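Local coordinates for protein transcriptional regulator, IclR family (Alicyclobacillus acidocaldarius subsp. acidocaldarius, PDB 5TJJ) that probably binds DNA through a helix-turn-helix domain and regulates transcription, as other members of the IclR family do, at residues Thr101-Val106 / Leu222-Met227; Ile119-Pro124 / Val133-Gln138; Ser205-Pro210 / Arg238-Leu243. All blocks are in the same frame, centred on the assembly; numbering follows the deposited sequence.

Overall arrangement
All three contacts belong to the C-terminal, GAF-like half of the chain and reach one six-stranded antiparallel sheet. Contact 1 joins strands 104-110 and 218-227, neighbours in mid-sheet. Contact 2, about 11 Å away between centres, folds the loop after strand 115-122 back on that strand and falls between the two halves of contact 1 in sequence. Contact 3, about 8 Å from contact 1 between centres, sets helix 233-253 against strand 204-212, the other neighbour of 218-227; its segments alternate with those of contact 1, and contact 2 closes before it opens. Contacts 2 and 3 do not touch (nearest atoms about 9 Å apart). Together they tie sheet, loop and last helix into one domain, probably effector-binding.

Contact 1. Residues Thr101-Val106 / Leu222-Met227; sequences TGMTAV and LSCLTM. With GOL (glycerol), chain C.
Four backbone hydrogen bonds join Thr104 and Val106 to Leu225 and Ser223 as antiparallel hydrogen-bonded pairs. The straightest runs from Leu225 N to Thr104 O (2.8 Å, 166° at the hydrogen); Thr104 N returns a longer one to Leu225 O. Val106 N gives to Ser223 O at 2.7 Å, and Ser223 N gives back to Val106 O. Between these pairs Ala105 and Cys224 form a non-hydrogen-bonded pair, where CA-H groups lean on the carbonyl oxygens.

The main side-chain contact comes from Met103, just before strand 104-110. This selenomethionine has CG anti to its carbonyl carbon (chi1 -64°) and an extended chain beyond; Met103 SE lies 4.0 Å from Cys224 CB, and the terminal Met103 CE meets Thr226 CG2 at 3.8 Å.

Thr101 OG1 lies 3.9 Å from Cys224 SG, but its polar partners are others. Thr101 OG1 is hydrogen-bonded to Val97 O in helix 86-101 and accepts from Met103 N at 3.2 Å, an ST turn. An alanine here would probably leave Met103 N without its side-chain acceptor and Val97 O without its hydroxyl partner, so that the ST turn is lost.

A glycerol, probably from the crystallisation liquor, sits beside the strand ends, its O1 hydrogen-bonded to Thr226 OG1 at 2.9 Å; the glycerol is also hydrogen-bonded to Ile131 N.

In this largely buried seam, the backbone polar groups of the hydrogen-bonded pairs satisfy one another, while Met103, reaching Cys224 CB and Thr226 CG2, adds apolar contact.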
ATOM      1  N   THR A 101      20.316  13.685 -15.233  1.00 48.30           N
ATOM      2  CA  THR A 101      21.780  13.771 -15.002  1.00 48.36           C
ATOM      3  C   THR A 101      22.709  13.342 -16.161  1.00 48.01           C
ATOM      4  O   THR A 101      23.855  13.776 -16.204  1.00 48.70           O
ATOM      5  CB  THR A 101      22.222  12.993 -13.738  1.00 46.23           C
ATOM      6  OG1 THR A 101      21.977  11.596 -13.887  1.00 42.57           O
ATOM      7  CG2 THR A 101      21.491  13.498 -12.523  1.00 47.43           C
ATOM      8  N   GLY A 102      22.235  12.491 -17.076  1.00 46.32           N
ATOM      9  CA  GLY A 102      23.126  11.796 -18.034  1.00 46.41           C
ATOM     10  C   GLY A 102      24.099  10.805 -17.364  1.00 46.77           C
ATOM     11  O   GLY A 102      25.150  10.504 -17.911  1.00 47.39           O
HETATM   12  N   MSE A 103      23.743  10.301 -16.180  1.00 46.66           N
HETATM   13  CA  MSE A 103      24.574   9.372 -15.403  1.00 48.21           C
HETATM   14  C   MSE A 103      23.851   8.081 -15.242  1.00 44.22           C
HETATM   15  O   MSE A 103      22.624   8.010 -15.385  1.00 42.80           O
HETATM   16  CB  MSE A 103      24.872   9.926 -14.015  1.00 52.75           C
HETATM   17  CG  MSE A 103      25.705  11.198 -14.138  1.00 61.23           C
HETATM   18 SE   MSE A 103      26.123  11.990 -12.377  1.00 75.14          SE
HETATM   19  CE  MSE A 103      27.077  13.631 -12.937  1.00 77.31           C
ATOM     20  N   THR A 104      24.599   7.028 -14.931  1.00 42.69           N
ATOM     21  CA  THR A 104      23.977   5.739 -14.654  1.00 39.32           C
ATOM     22  C   THR A 104      23.486   5.804 -13.210  1.00 37.47           C
ATOM     23  O   THR A 104      24.198   6.179 -12.337  1.00 36.66           O
ATOM     24  CB  THR A 104      24.931   4.567 -14.921  1.00 39.39           C
ATOM     25  OG1 THR A 104      25.139   4.469 -16.331  1.00 40.17           O
ATOM     26  CG2 THR A 104      24.362   3.252 -14.394  1.00 37.61           C
ATOM     27  N   ALA A 105      22.239   5.448 -12.998  1.00 37.75           N
ATOM     28  CA  ALA A 105      21.626   5.514 -11.692  1.00 38.19           C
ATOM     29  C   ALA A 105      21.406   4.100 -11.164  1.00 37.67           C
ATOM     30  O   ALA A 105      21.112   3.178 -11.920  1.00 39.90           O
ATOM     31  CB  ALA A 105      20.317   6.287 -11.774  1.00 39.01           C
ATOM     32  N   VAL A 106      21.553   3.931  -9.861  1.00 37.28           N
ATOM     33  CA  VAL A 106      21.625   2.621  -9.267  1.00 36.21           C
ATOM     34  C   VAL A 106      20.870   2.583  -7.942  1.00 35.11           C
ATOM     35  O   VAL A 106      20.932   3.523  -7.128  1.00 35.52           O
ATOM     36  CB  VAL A 106      23.095   2.231  -9.092  1.00 38.54           C
ATOM     37  CG1 VAL A 106      23.241   1.000  -8.211  1.00 40.80           C
ATOM     38  CG2 VAL A 106      23.722   1.952 -10.445  1.00 39.16           C
ATOM     39  N   LEU A 222      19.999   5.511  -3.216  1.00 32.40           N
ATOM     40  CA  LEU A 222      19.989   5.835  -4.619  1.00 34.77           C
ATOM     41  C   LEU A 222      21.319   6.461  -4.918  1.00 35.08           C
ATOM     42  O   LEU A 222      21.726   7.378  -4.229  1.00 33.25           O
ATOM     43  CB  LEU A 222      18.898   6.856  -4.992  1.00 34.94           C
ATOM     44  CG  LEU A 222      17.476   6.645  -4.530  1.00 35.52           C
ATOM     45  CD1 LEU A 222      16.594   7.686  -5.179  1.00 37.98           C
ATOM     46  CD2 LEU A 222      16.991   5.268  -4.921  1.00 38.25           C
ATOM     47  N   SER A 223      21.951   6.006  -5.996  1.00 38.32           N
ATOM     48  CA  SER A 223      23.290   6.449  -6.356  1.00 39.30           C
ATOM     49  C   SER A 223      23.453   6.689  -7.858  1.00 40.40           C
ATOM     50  O   SER A 223      22.771   6.080  -8.659  1.00 40.50           O
ATOM     51  CB  SER A 223      24.271   5.408  -5.887  1.00 40.29           C
ATOM     52  OG  SER A 223      25.578   5.864  -6.116  1.00 46.32           O
ATOM     53  N   CYS A 224      24.364   7.583  -8.219  1.00 42.00           N
ATOM     54  CA  CYS A 224      24.684   7.910  -9.624  1.00 43.43           C
ATOM     55  C   CYS A 224      26.159   7.643  -9.850  1.00 44.11           C
ATOM     56  O   CYS A 224      27.004   8.106  -9.072  1.00 43.86           O
ATOM     57  CB  CYS A 224      24.433   9.391  -9.918  1.00 44.15           C
ATOM     58  SG  CYS A 224      22.800   9.712 -10.560  1.00 47.38           S
ATOM     59  N   LEU A 225      26.473   6.930 -10.920  1.00 44.42           N
ATOM     60  CA  LEU A 225      27.861   6.703 -11.321  1.00 45.06           C
ATOM     61  C   LEU A 225      28.185   7.534 -12.549  1.00 44.53           C
ATOM     62  O   LEU A 225      27.370   7.637 -13.461  1.00 46.80           O
ATOM     63  CB  LEU A 225      28.130   5.216 -11.598  1.00 46.12           C
ATOM     64  CG  LEU A 225      27.761   4.255 -10.453  1.00 45.61           C
ATOM     65  CD1 LEU A 225      28.119   2.823 -10.827  1.00 47.67           C
ATOM     66  CD2 LEU A 225      28.432   4.643  -9.145  1.00 44.61           C
ATOM     67  N   THR A 226      29.369   8.129 -12.546  1.00 42.91           N
ATOM     68  CA  THR A 226      29.931   8.770 -13.716  1.00 44.69           C
ATOM     69  C   THR A 226      31.459   8.640 -13.700  1.00 45.12           C
ATOM     70  O   THR A 226      32.052   8.224 -12.700  1.00 44.62           O
ATOM     71  CB  THR A 226      29.479  10.250 -13.838  1.00 44.89           C
ATOM     72  OG1 THR A 226      29.909  10.769 -15.099  1.00 49.66           O
ATOM     73  CG2 THR A 226      30.001  11.155 -12.716  1.00 43.05           C
HETATM   74  N   MSE A 227      32.079   9.006 -14.808  1.00 46.57           N
HETATM   75  CA  MSE A 227      33.525   9.023 -14.926  1.00 48.57           C
HETATM   76  C   MSE A 227      34.036  10.276 -14.284  1.00 46.64           C
HETATM   77  O   MSE A 227      33.535  11.362 -14.545  1.00 46.79           O
HETATM   78  CB  MSE A 227      33.961   9.050 -16.375  1.00 54.22           C
HETATM   79  CG  MSE A 227      33.472   7.785 -17.065  1.00 59.32           C
HETATM   80 SE   MSE A 227      34.380   7.528 -18.799  1.00 71.57          SE
HETATM   81  CE  MSE A 227      33.349   8.731 -19.996  1.00 71.32           C
TER
HETATM   82  C1  GOL C 301      29.192   9.295 -18.431  1.00 70.67           C
HETATM   83  O1  GOL C 301      30.400   9.667 -17.738  1.00 68.03           O
HETATM   84  C2  GOL C 301      28.430   8.231 -17.641  1.00 67.93           C
HETATM   85  O2  GOL C 301      27.823   8.814 -16.485  1.00 64.88           O
HETATM   86  C3  GOL C 301      27.335   7.551 -18.459  1.00 66.47           C
HETATM   87  O3  GOL C 301      26.839   6.397 -17.753  1.00 61.50           O

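Contact 2. Residues Ile119-Pro124 / Val133-Gln138; sequences IGSAEP and VSVGQQ
Val133 CG2 packs against Ser121 CB at 3.7 Å, the closest approach between the two segments; Ser121 OG is a little farther from Val133 CG2, at 4.0 Å. Val133 also touches Tyr118 and, on the neighbouring strand, Val106, which makes this the tight part of the contact.

Val135 forms the outer, exposed part. Its CG2 methyl rests on the strand backbone, Val135 CG2 lying 3.8 Å from Gly120 CA. Val135 CG1, anti to its backbone N (chi1 172°), lies 3.9 Å from Ile119 O. One valine thus straddles the backbone of two successive residues. No hydrogen bond crosses between 119-124 and 133-138, so the touching atoms meet by van der Waals contact alone. Ser134 and Gly136 are exposed too, and from Ser134 the chain turns back in a type II beta turn, closed by the bond from Gln137 N to Ser134 O at 3.0 Å. Gly136 takes the third position of that turn with positive phi, as glycine commonly does there. Backbone hydrogen bonds between Tyr118 and both Gly136 and Gln137 tie the turn to the strand.

This is a surface loop folded back on strand 115-122, its type II turn leading into strand 138-140, outermost in this chain's GAF-like sheet.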
ATOM      1  N   ILE A 119      20.390  -3.768  -6.682  1.00 37.06           N
ATOM      2  CA  ILE A 119      19.133  -4.443  -7.045  1.00 38.42           C
ATOM      3  C   ILE A 119      18.464  -3.891  -8.313  1.00 38.11           C
ATOM      4  O   ILE A 119      17.485  -4.427  -8.766  1.00 41.99           O
ATOM      5  CB  ILE A 119      18.153  -4.489  -5.857  1.00 38.31           C
ATOM      6  CG1 ILE A 119      17.765  -3.101  -5.384  1.00 38.04           C
ATOM      7  CG2 ILE A 119      18.765  -5.240  -4.679  1.00 38.51           C
ATOM      8  CD1 ILE A 119      16.483  -3.092  -4.553  1.00 39.36           C
ATOM      9  N   GLY A 120      19.015  -2.851  -8.912  1.00 37.10           N
ATOM     10  CA  GLY A 120      18.477  -2.322 -10.163  1.00 37.59           C
ATOM     11  C   GLY A 120      19.352  -1.188 -10.651  1.00 35.29           C
ATOM     12  O   GLY A 120      20.064  -0.601  -9.860  1.00 34.75           O
ATOM     13  N   SER A 121      19.330  -0.928 -11.956  1.00 35.66           N
ATOM     14  CA  SER A 121      20.018   0.208 -12.548  1.00 35.19           C
ATOM     15  C   SER A 121      19.228   0.761 -13.711  1.00 34.68           C
ATOM     16  O   SER A 121      18.328   0.129 -14.211  1.00 33.65           O
ATOM     17  CB  SER A 121      21.416  -0.178 -13.052  1.00 36.65           C
ATOM     18  OG  SER A 121      21.295  -1.031 -14.173  1.00 40.02           O
ATOM     19  N   ALA A 122      19.600   1.965 -14.113  1.00 35.53           N
ATOM     20  CA  ALA A 122      19.005   2.676 -15.218  1.00 37.33           C
ATOM     21  C   ALA A 122      20.099   3.495 -15.889  1.00 39.50           C
ATOM     22  O   ALA A 122      20.675   4.412 -15.304  1.00 40.02           O
ATOM     23  CB  ALA A 122      17.904   3.560 -14.728  1.00 37.13           C
ATOM     24  N   GLU A 123      20.427   3.106 -17.111  1.00 43.65           N
ATOM     25  CA  GLU A 123      21.416   3.786 -17.906  1.00 46.32           C
ATOM     26  C   GLU A 123      20.704   5.018 -18.459  1.00 46.08           C
ATOM     27  O   GLU A 123      19.485   4.988 -18.619  1.00 46.92           O
ATOM     28  CB  GLU A 123      21.911   2.864 -19.026  1.00 51.31           C
ATOM     29  CG  GLU A 123      22.627   1.588 -18.534  1.00 54.41           C
ATOM     30  CD  GLU A 123      22.815   0.476 -19.600  1.00 61.97           C
ATOM     31  OE1 GLU A 123      22.202   0.490 -20.714  1.00 64.47           O
ATOM     32  OE2 GLU A 123      23.607  -0.458 -19.321  1.00 67.15           O
ATOM     33  N   PRO A 124      21.440   6.118 -18.700  1.00 45.43           N
ATOM     34  CA  PRO A 124      20.819   7.284 -19.345  1.00 45.54           C
ATOM     35  C   PRO A 124      20.406   7.010 -20.817  1.00 44.76           C
ATOM     36  O   PRO A 124      20.991   6.151 -21.481  1.00 42.56           O
ATOM     37  CB  PRO A 124      21.906   8.380 -19.247  1.00 45.96           C
ATOM     38  CG  PRO A 124      23.182   7.643 -19.169  1.00 47.56           C
ATOM     39  CD  PRO A 124      22.884   6.329 -18.472  1.00 47.20           C
ATOM     40  N   VAL A 133      26.502  -1.695 -14.764  1.00 40.47           N
ATOM     41  CA  VAL A 133      26.790  -2.368 -13.501  1.00 41.15           C
ATOM     42  C   VAL A 133      26.091  -3.703 -13.475  1.00 43.59           C
ATOM     43  O   VAL A 133      25.093  -3.908 -14.150  1.00 45.07           O
ATOM     44  CB  VAL A 133      26.289  -1.590 -12.247  1.00 38.60           C
ATOM     45  CG1 VAL A 133      27.007  -0.277 -12.100  1.00 37.85           C
ATOM     46  CG2 VAL A 133      24.788  -1.368 -12.258  1.00 37.99           C
ATOM     47  N   SER A 134      26.579  -4.604 -12.647  1.00 46.44           N
ATOM     48  CA  SER A 134      25.934  -5.903 -12.518  1.00 49.02           C
ATOM     49  C   SER A 134      24.935  -5.885 -11.358  1.00 47.55           C
ATOM     50  O   SER A 134      25.319  -5.834 -10.169  1.00 47.90           O
ATOM     51  CB  SER A 134      27.000  -6.975 -12.337  1.00 52.55           C
ATOM     52  OG  SER A 134      28.099  -6.689 -13.198  1.00 54.75           O
ATOM     53  N   VAL A 135      23.655  -5.902 -11.710  1.00 46.38           N
ATOM     54  CA  VAL A 135      22.606  -6.230 -10.757  1.00 46.71           C
ATOM     55  C   VAL A 135      22.978  -7.567 -10.076  1.00 47.96           C
ATOM     56  O   VAL A 135      23.243  -8.587 -10.744  1.00 49.54           O
ATOM     57  CB  VAL A 135      21.203  -6.250 -11.429  1.00 48.27           C
ATOM     58  CG1 VAL A 135      20.126  -6.770 -10.500  1.00 48.87           C
ATOM     59  CG2 VAL A 135      20.821  -4.834 -11.875  1.00 48.49           C
ATOM     60  N   GLY A 136      23.051  -7.523  -8.747  1.00 46.40           N
ATOM     61  CA  GLY A 136      23.469  -8.663  -7.945  1.00 48.09           C
ATOM     62  C   GLY A 136      24.842  -8.540  -7.310  1.00 46.96           C
ATOM     63  O   GLY A 136      25.142  -9.271  -6.372  1.00 47.52           O
ATOM     64  N   GLN A 137      25.674  -7.619  -7.786  1.00 46.08           N
ATOM     65  CA  GLN A 137      26.970  -7.420  -7.164  1.00 46.70           C
ATOM     66  C   GLN A 137      26.809  -6.910  -5.738  1.00 44.22           C
ATOM     67  O   GLN A 137      26.045  -5.973  -5.489  1.00 41.11           O
ATOM     68  CB  GLN A 137      27.837  -6.447  -7.956  1.00 48.09           C
ATOM     69  CG  GLN A 137      29.333  -6.642  -7.695  1.00 50.73           C
ATOM     70  CD  GLN A 137      30.219  -5.632  -8.423  1.00 53.35           C
ATOM     71  OE1 GLN A 137      29.737  -4.753  -9.157  1.00 56.18           O
ATOM     72  NE2 GLN A 137      31.526  -5.747  -8.216  1.00 55.74           N
ATOM     73  N   GLN A 138      27.539  -7.541  -4.826  1.00 45.28           N
ATOM     74  CA  GLN A 138      27.546  -7.196  -3.430  1.00 45.91           C
ATOM     75  C   GLN A 138      28.838  -6.501  -3.068  1.00 45.99           C
ATOM     76  O   GLN A 138      29.881  -6.774  -3.655  1.00 46.82           O
ATOM     77  CB  GLN A 138      27.406  -8.433  -2.560  1.00 48.68           C
ATOM     78  CG  GLN A 138      26.254  -9.353  -2.931  1.00 51.40           C
ATOM     79  CD  GLN A 138      26.017 -10.425  -1.882  1.00 53.50           C
ATOM     80  OE1 GLN A 138      26.216 -10.205  -0.683  1.00 55.30           O
ATOM     81  NE2 GLN A 138      25.594 -11.587  -2.324  1.00 55.23           N
TER

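Contact 3. Residues Ser205-Pro210 / Arg238-Leu243; sequences SAVAVP and RAVKAL
Val207 and Val209 meet Val240 and Leu243 where strand 205-210 runs beside helix 238-243, the axes of these short segments 8.3 Å apart at closest. The two segments run in nearly the same direction, with 26° between them. The closest CA pairs are Val207 with Val240 and Val209 with Leu243, so alternate strand residues meet helix residues three apart. No hydrogen bond bridges the segments.

The side chains do the joining. Val207 CG1, anti to the backbone N (chi1 -178°), touches Val240 CG2 at 3.5 Å, the two side chains crossing at about a right angle. Val207 CG1 also lies 3.7 Å from Leu243 CD1, and Leu243 CD1 comes to 3.4 Å from Val207 O. That oxygen is already occupied in the sheet, where it bonds to Ser223 OG and pairs with Cys224. Leu243 is shared between the two valines: its CD1 serves Val207, while Leu243 CB packs against Val209 CG2 at 3.6 Å. Leu243 also touches Leu222 of the next strand and Val97 of helix 86-101, while Val240 and Val209 both meet Tyr193.

Ala206 and Ala208, pointing to the other face of the strand, pack on Ala145 of helix 144-151. Helices thus lie against both faces of strand 204-212, helix 233-253 through valine and leucine, in the layered alpha/beta arrangement of the GAF-like fold seen in IclR C-terminal domains.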
ATOM      1  N   SER A 205      33.283   8.026 -10.347  1.00 41.21           N
ATOM      2  CA  SER A 205      32.747   8.775  -9.221  1.00 42.61           C
ATOM      3  C   SER A 205      31.306   8.373  -8.906  1.00 41.40           C
ATOM      4  O   SER A 205      30.600   7.800  -9.728  1.00 41.61           O
ATOM      5  CB  SER A 205      32.849  10.271  -9.470  1.00 44.17           C
ATOM      6  OG  SER A 205      34.199  10.629  -9.775  1.00 46.54           O
ATOM      7  N   ALA A 206      30.915   8.638  -7.667  1.00 41.23           N
ATOM      8  CA  ALA A 206      29.593   8.271  -7.136  1.00 37.82           C
ATOM      9  C   ALA A 206      29.032   9.399  -6.277  1.00 35.30           C
ATOM     10  O   ALA A 206      29.744  10.023  -5.521  1.00 36.01           O
ATOM     11  CB  ALA A 206      29.666   6.976  -6.349  1.00 36.27           C
ATOM     12  N   VAL A 207      27.750   9.648  -6.447  1.00 35.05           N
ATOM     13  CA  VAL A 207      26.949  10.548  -5.643  1.00 34.42           C
ATOM     14  C   VAL A 207      25.773   9.704  -5.164  1.00 34.00           C
ATOM     15  O   VAL A 207      25.124   9.025  -5.979  1.00 32.67           O
ATOM     16  CB  VAL A 207      26.408  11.677  -6.513  1.00 36.02           C
ATOM     17  CG1 VAL A 207      25.607  12.655  -5.677  1.00 37.74           C
ATOM     18  CG2 VAL A 207      27.551  12.357  -7.255  1.00 37.39           C
ATOM     19  N   ALA A 208      25.489   9.774  -3.861  1.00 33.92           N
ATOM     20  CA  ALA A 208      24.530   8.909  -3.235  1.00 32.82           C
ATOM     21  C   ALA A 208      23.689   9.628  -2.200  1.00 33.77           C
ATOM     22  O   ALA A 208      24.129  10.548  -1.541  1.00 34.43           O
ATOM     23  CB  ALA A 208      25.258   7.768  -2.583  1.00 33.24           C
ATOM     24  N   VAL A 209      22.474   9.156  -2.032  1.00 34.76           N
ATOM     25  CA  VAL A 209      21.538   9.743  -1.108  1.00 35.53           C
ATOM     26  C   VAL A 209      20.762   8.616  -0.469  1.00 33.48           C
ATOM     27  O   VAL A 209      20.402   7.662  -1.155  1.00 33.18           O
ATOM     28  CB  VAL A 209      20.580  10.696  -1.850  1.00 37.28           C
ATOM     29  CG1 VAL A 209      19.469  11.218  -0.925  1.00 38.95           C
ATOM     30  CG2 VAL A 209      21.371  11.857  -2.374  1.00 37.70           C
ATOM     31  N   PRO A 210      20.501   8.720   0.835  1.00 32.63           N
ATOM     32  CA  PRO A 210      19.771   7.673   1.548  1.00 33.17           C
ATOM     33  C   PRO A 210      18.261   7.717   1.309  1.00 34.88           C
ATOM     34  O   PRO A 210      17.724   8.798   1.060  1.00 34.87           O
ATOM     35  CB  PRO A 210      20.070   7.980   3.008  1.00 34.00           C
ATOM     36  CG  PRO A 210      20.312   9.448   3.044  1.00 33.83           C
ATOM     37  CD  PRO A 210      21.018   9.749   1.754  1.00 33.14           C
ATOM     38  N   ARG A 238      24.018  19.011  -9.736  1.00 54.36           N
ATOM     39  CA  ARG A 238      22.760  18.629 -10.378  1.00 55.68           C
ATOM     40  C   ARG A 238      22.281  17.245  -9.971  1.00 50.64           C
ATOM     41  O   ARG A 238      21.093  17.018  -9.794  1.00 51.11           O
ATOM     42  CB  ARG A 238      22.875  18.711 -11.910  1.00 61.36           C
ATOM     43  CG  ARG A 238      21.534  18.658 -12.637  1.00 64.64           C
ATOM     44  CD  ARG A 238      21.668  18.406 -14.133  1.00 68.66           C
ATOM     45  NE  ARG A 238      22.203  19.575 -14.844  1.00 74.80           N
ATOM     46  CZ  ARG A 238      23.430  19.689 -15.375  1.00 77.11           C
ATOM     47  NH1 ARG A 238      24.317  18.682 -15.316  1.00 75.18           N
ATOM     48  NH2 ARG A 238      23.771  20.828 -15.983  1.00 79.95           N
ATOM     49  N   ALA A 239      23.207  16.321  -9.807  1.00 47.33           N
ATOM     50  CA  ALA A 239      22.866  14.954  -9.470  1.00 43.50           C
ATOM     51  C   ALA A 239      22.394  14.812  -8.012  1.00 42.07           C
ATOM     52  O   ALA A 239      21.483  14.042  -7.698  1.00 41.58           O
ATOM     53  CB  ALA A 239      24.062  14.077  -9.748  1.00 42.53           C
ATOM     54  N   VAL A 240      23.017  15.566  -7.123  1.00 42.80           N
ATOM     55  CA  VAL A 240      22.606  15.647  -5.728  1.00 41.63           C
ATOM     56  C   VAL A 240      21.161  16.110  -5.654  1.00 41.83           C
ATOM     57  O   VAL A 240      20.360  15.517  -4.945  1.00 41.01           O
ATOM     58  CB  VAL A 240      23.524  16.606  -4.925  1.00 42.56           C
ATOM     59  CG1 VAL A 240      22.945  16.933  -3.538  1.00 42.17           C
ATOM     60  CG2 VAL A 240      24.895  15.975  -4.786  1.00 42.73           C
ATOM     61  N   LYS A 241      20.838  17.147  -6.413  1.00 44.48           N
ATOM     62  CA  LYS A 241      19.499  17.724  -6.404  1.00 46.32           C
ATOM     63  C   LYS A 241      18.458  16.739  -6.985  1.00 44.67           C
ATOM     64  O   LYS A 241      17.377  16.603  -6.432  1.00 45.13           O
ATOM     65  CB  LYS A 241      19.506  19.085  -7.112  1.00 51.46           C
ATOM     66  CG  LYS A 241      18.317  19.987  -6.779  1.00 56.28           C
ATOM     67  CD  LYS A 241      18.312  21.273  -7.613  1.00 60.58           C
ATOM     68  CE  LYS A 241      16.912  21.633  -8.080  1.00 62.82           C
ATOM     69  NZ  LYS A 241      16.958  22.840  -8.950  1.00 68.27           N
ATOM     70  N   ALA A 242      18.813  15.996  -8.031  1.00 43.95           N
ATOM     71  CA  ALA A 242      17.904  15.003  -8.629  1.00 43.18           C
ATOM     72  C   ALA A 242      17.737  13.760  -7.709  1.00 41.40           C
ATOM     73  O   ALA A 242      16.624  13.357  -7.414  1.00 41.60           O
ATOM     74  CB  ALA A 242      18.394  14.610 -10.020  1.00 43.91           C
ATOM     75  N   LEU A 243      18.842  13.203  -7.231  1.00 38.57           N
ATOM     76  CA  LEU A 243      18.815  12.131  -6.240  1.00 37.61           C
ATOM     77  C   LEU A 243      18.015  12.458  -4.982  1.00 38.38           C
ATOM     78  O   LEU A 243      17.271  11.606  -4.505  1.00 40.30           O
ATOM     79  CB  LEU A 243      20.246  11.731  -5.828  1.00 35.93           C
ATOM     80  CG  LEU A 243      20.993  11.021  -6.961  1.00 36.62           C
ATOM     81  CD1 LEU A 243      22.473  11.031  -6.662  1.00 36.43           C
ATOM     82  CD2 LEU A 243      20.451   9.604  -7.189  1.00 36.36           C
TER